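Local coordinates for protein DNA polymerase sliding clamp 2 (Sulfolobus tokodaii, PDB 3AIZ) that forms, together with related subunits, a ring-shaped sliding clamp that encircles DNA and tethers DNA polymerase and other DNA-processing proteins to it, at residues Lys64-Lys76 with Asn112-Gln124. Sequence-based numbering, arbitrary orientation.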
# COMPACT_ATOMS: atom_id res chain seq x y z
N LYS A 64 51.19 4.15 -0.86
CA LYS A 64 51.64 3.18 -1.84
C LYS A 64 50.51 2.25 -2.27
O LYS A 64 49.60 1.97 -1.48
CB LYS A 64 52.82 2.37 -1.29
CG LYS A 64 52.60 1.81 0.11
CD LYS A 64 53.89 1.28 0.70
CE LYS A 64 53.71 0.90 2.17
NZ LYS A 64 55.00 0.49 2.80
N PRO A 65 50.56 1.79 -3.53
CA PRO A 65 49.55 0.90 -4.12
C PRO A 65 49.10 -0.20 -3.17
O PRO A 65 49.91 -0.72 -2.40
CB PRO A 65 50.29 0.30 -5.32
CG PRO A 65 51.23 1.38 -5.73
CD PRO A 65 51.66 2.07 -4.47
N LEU A 66 47.82 -0.55 -3.23
CA LEU A 66 47.26 -1.55 -2.33
C LEU A 66 45.84 -1.95 -2.77
O LEU A 66 45.11 -1.14 -3.34
CB LEU A 66 47.26 -1.03 -0.90
CG LEU A 66 46.66 -1.90 0.21
CD1 LEU A 66 47.37 -1.66 1.53
CD2 LEU A 66 45.17 -1.66 0.35
N GLY A 67 45.47 -3.19 -2.50
CA GLY A 67 44.15 -3.68 -2.84
C GLY A 67 43.41 -4.28 -1.66
O GLY A 67 43.99 -5.05 -0.89
N ILE A 68 42.14 -3.94 -1.52
CA ILE A 68 41.34 -4.44 -0.41
C ILE A 68 40.18 -5.31 -0.90
O ILE A 68 39.27 -4.82 -1.57
CB ILE A 68 40.76 -3.29 0.44
CG1 ILE A 68 41.82 -2.21 0.67
CG2 ILE A 68 40.24 -3.82 1.77
CD1 ILE A 68 41.34 -1.06 1.52
N LYS A 69 40.21 -6.59 -0.55
CA LYS A 69 39.15 -7.52 -0.93
C LYS A 69 37.97 -7.38 0.02
O LYS A 69 38.04 -7.77 1.18
CB LYS A 69 39.68 -8.95 -0.94
CG LYS A 69 38.68 -9.98 -1.43
CD LYS A 69 39.34 -11.34 -1.61
CE LYS A 69 38.36 -12.38 -2.13
NZ LYS A 69 37.27 -12.64 -1.14
N ILE A 70 36.87 -6.83 -0.49
CA ILE A 70 35.70 -6.55 0.34
C ILE A 70 34.43 -7.21 -0.18
O ILE A 70 34.37 -7.64 -1.33
CB ILE A 70 35.45 -5.03 0.45
CG1 ILE A 70 34.95 -4.49 -0.89
CG2 ILE A 70 36.71 -4.31 0.89
CD1 ILE A 70 34.62 -3.02 -0.87
N ASN A 71 33.42 -7.28 0.68
CA ASN A 71 32.11 -7.81 0.30
C ASN A 71 31.29 -6.73 -0.39
O ASN A 71 30.84 -5.77 0.24
CB ASN A 71 31.37 -8.33 1.54
CG ASN A 71 30.07 -9.03 1.19
OD1 ASN A 71 29.42 -8.71 0.20
ND2 ASN A 71 29.68 -10.00 2.02
N ILE A 72 31.10 -6.89 -1.70
CA ILE A 72 30.43 -5.88 -2.51
C ILE A 72 29.01 -5.57 -2.02
O ILE A 72 28.52 -4.45 -2.18
CB ILE A 72 30.38 -6.28 -3.99
CG1 ILE A 72 29.81 -5.14 -4.84
CG2 ILE A 72 29.58 -7.56 -4.18
CD1 ILE A 72 29.76 -5.45 -6.31
N ASN A 73 28.35 -6.57 -1.44
CA ASN A 73 26.99 -6.40 -0.96
C ASN A 73 26.87 -5.30 0.10
O ASN A 73 25.98 -4.46 0.04
CB ASN A 73 26.44 -7.72 -0.42
CG ASN A 73 26.25 -8.76 -1.51
OD1 ASN A 73 25.69 -8.46 -2.57
ND2 ASN A 73 26.71 -9.98 -1.26
N ASP A 74 27.79 -5.32 1.07
CA ASP A 74 27.80 -4.33 2.13
C ASP A 74 28.02 -2.93 1.56
O ASP A 74 27.45 -1.95 2.05
CB ASP A 74 28.90 -4.65 3.15
CG ASP A 74 28.67 -5.97 3.85
OD1 ASP A 74 27.53 -6.47 3.81
OD2 ASP A 74 29.63 -6.50 4.44
N LEU A 75 28.86 -2.84 0.53
CA LEU A 75 29.17 -1.56 -0.09
C LEU A 75 27.98 -1.01 -0.86
O LEU A 75 27.89 0.20 -1.10
CB LEU A 75 30.39 -1.70 -1.00
CG LEU A 75 30.90 -0.43 -1.70
CD1 LEU A 75 31.09 0.69 -0.69
CD2 LEU A 75 32.19 -0.71 -2.44
N LYS A 76 27.07 -1.89 -1.25
CA LYS A 76 25.86 -1.47 -1.95
C LYS A 76 24.83 -0.94 -0.96
O LYS A 76 24.14 0.05 -1.23
CB LYS A 76 25.28 -2.62 -2.78
CG LYS A 76 26.10 -2.98 -4.00
CD LYS A 76 25.40 -4.04 -4.85
CE LYS A 76 26.21 -4.37 -6.10
NZ LYS A 76 25.54 -5.41 -6.94
N ASN A 112 27.87 5.78 7.57
CA ASN A 112 29.12 5.07 7.36
C ASN A 112 29.00 3.58 7.64
O ASN A 112 27.98 3.11 8.14
CB ASN A 112 30.25 5.68 8.20
CG ASN A 112 30.02 5.55 9.69
OD1 ASN A 112 29.26 4.69 10.14
ND2 ASN A 112 30.68 6.39 10.47
N ILE A 113 30.05 2.84 7.30
CA ILE A 113 30.09 1.41 7.56
C ILE A 113 31.53 0.91 7.48
O ILE A 113 32.27 1.26 6.56
CB ILE A 113 29.20 0.63 6.57
CG1 ILE A 113 29.10 -0.84 6.99
CG2 ILE A 113 29.70 0.76 5.15
CD1 ILE A 113 28.17 -1.66 6.12
N TYR A 114 31.93 0.12 8.47
CA TYR A 114 33.27 -0.44 8.50
C TYR A 114 33.24 -1.85 7.92
O TYR A 114 32.72 -2.78 8.53
CB TYR A 114 33.79 -0.47 9.94
CG TYR A 114 33.91 0.90 10.57
CD1 TYR A 114 32.79 1.56 11.06
CD2 TYR A 114 35.14 1.53 10.68
CE1 TYR A 114 32.89 2.81 11.64
CE2 TYR A 114 35.26 2.79 11.26
CZ TYR A 114 34.13 3.42 11.74
OH TYR A 114 34.23 4.66 12.32
N ILE A 115 33.81 -2.00 6.72
CA ILE A 115 33.81 -3.28 6.03
C ILE A 115 35.09 -4.06 6.30
O ILE A 115 36.18 -3.59 6.01
CB ILE A 115 33.65 -3.09 4.51
CG1 ILE A 115 32.37 -2.33 4.19
CG2 ILE A 115 33.67 -4.44 3.80
CD1 ILE A 115 32.15 -2.09 2.71
N LYS A 116 34.94 -5.26 6.85
CA LYS A 116 36.08 -6.15 7.03
C LYS A 116 36.58 -6.60 5.67
O LYS A 116 35.80 -7.08 4.84
CB LYS A 116 35.69 -7.37 7.88
CG LYS A 116 35.32 -7.04 9.31
CD LYS A 116 35.03 -8.30 10.12
CE LYS A 116 34.70 -7.97 11.56
NZ LYS A 116 34.46 -9.19 12.38
N GLY A 117 37.87 -6.44 5.43
CA GLY A 117 38.44 -6.78 4.14
C GLY A 117 39.91 -7.17 4.19
O GLY A 117 40.72 -6.48 4.80
N GLU A 118 40.23 -8.28 3.54
CA GLU A 118 41.61 -8.73 3.43
C GLU A 118 42.43 -7.76 2.57
O GLU A 118 41.97 -7.31 1.53
CB GLU A 118 41.66 -10.13 2.81
CG GLU A 118 43.07 -10.64 2.53
CD GLU A 118 43.07 -11.93 1.73
OE1 GLU A 118 41.97 -12.40 1.35
OE2 GLU A 118 44.16 -12.47 1.47
N LYS A 119 43.63 -7.44 3.03
CA LYS A 119 44.53 -6.60 2.26
C LYS A 119 45.49 -7.45 1.43
O LYS A 119 46.12 -8.37 1.95
CB LYS A 119 45.31 -5.65 3.17
CG LYS A 119 44.45 -4.59 3.84
CD LYS A 119 45.29 -3.65 4.68
CE LYS A 119 44.44 -2.58 5.34
NZ LYS A 119 45.24 -1.69 6.23
N THR A 120 45.60 -7.14 0.15
CA THR A 120 46.45 -7.90 -0.76
C THR A 120 47.27 -6.99 -1.67
O THR A 120 47.30 -5.77 -1.48
CB THR A 120 45.62 -8.85 -1.64
OG1 THR A 120 44.65 -8.09 -2.38
CG2 THR A 120 44.90 -9.88 -0.79
N SER A 121 47.93 -7.60 -2.64
CA SER A 121 48.67 -6.85 -3.64
C SER A 121 47.76 -6.53 -4.82
O SER A 121 46.89 -7.34 -5.17
CB SER A 121 49.89 -7.64 -4.11
OG SER A 121 49.52 -8.93 -4.58
N ILE A 122 47.94 -5.36 -5.41
CA ILE A 122 47.07 -4.90 -6.49
C ILE A 122 46.96 -5.90 -7.63
O ILE A 122 47.97 -6.38 -8.15
CB ILE A 122 47.53 -3.54 -7.05
CG1 ILE A 122 47.38 -2.45 -5.99
CG2 ILE A 122 46.74 -3.18 -8.29
CD1 ILE A 122 47.54 -1.06 -6.53
N ASP A 123 45.73 -6.20 -8.02
CA ASP A 123 45.47 -7.05 -9.18
C ASP A 123 45.59 -6.21 -10.45
O ASP A 123 44.69 -5.43 -10.77
CB ASP A 123 44.07 -7.67 -9.09
CG ASP A 123 43.73 -8.51 -10.30
OD1 ASP A 123 44.66 -9.11 -10.89
OD2 ASP A 123 42.54 -8.59 -10.65
N GLN A 124 46.70 -6.38 -11.16
CA GLN A 124 46.99 -5.58 -12.35
C GLN A 124 45.86 -5.61 -13.38
O GLN A 124 45.27 -6.66 -13.64
CB GLN A 124 48.30 -6.02 -12.99
CG GLN A 124 49.52 -5.81 -12.11
CD GLN A 124 49.79 -4.34 -11.83
OE1 GLN A 124 49.18 -3.46 -12.43
NE2 GLN A 124 50.71 -4.07 -10.91
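I115 reaches across to the strand-to-helix junction at I70–L75 and illustrates how one branched side chain of a partner strand can pack on both strand 66-71 and the helix that follows that strand. Its two branches divide the work. CG2, set anti to the backbone N by a chi1 of -58°, packs against I70 CB at 3.8 Å, while the extended CG1–CD1 arm ends beside the first turn of the helix, where CD1 lies 4.1 Å from L75 CB and also meets D74 CB. N71 caps that turn, its OD1 accepting from N73 N at 2.9 Å.

At the opposite end, beyond the G67–T120 bridge, I122 closes the contact: its CG1–CD1 arm lies along the backbone of L66, and CD1 packs against P65 CB.

Between these two isoleucines the segments pair as antiparallel strands. G67 O receives T120 N in a nearly straight bond of 2.8 Å, with a weak second donor in T120 OG1, and K69 N gives to E118 O, also at 2.8 Å. The side chains of K69 and E118 share one face and cross obliquely; their charged ends, K69 NZ and E118 OE1, stay 5.3 Å apart, so any attraction is probably long-range.

From G117 back toward N112 the chains part, and helix 72-80 packs against strand 112-116, its first turn running nearly antiparallel to it (175°), with L75 also touching V100 and L16 of helix 9-16. Helices packed on antiparallel strands characterise the DNA-clamp fold, here in the N-terminal PCNA domain. Strand 66-71 is bonded on its other edge to strand 25-30, whereas strand 109-120 pairs with strand 97-104 and, at N112 and I113, continues the sheet into the neighbouring sliding clamp C subunit.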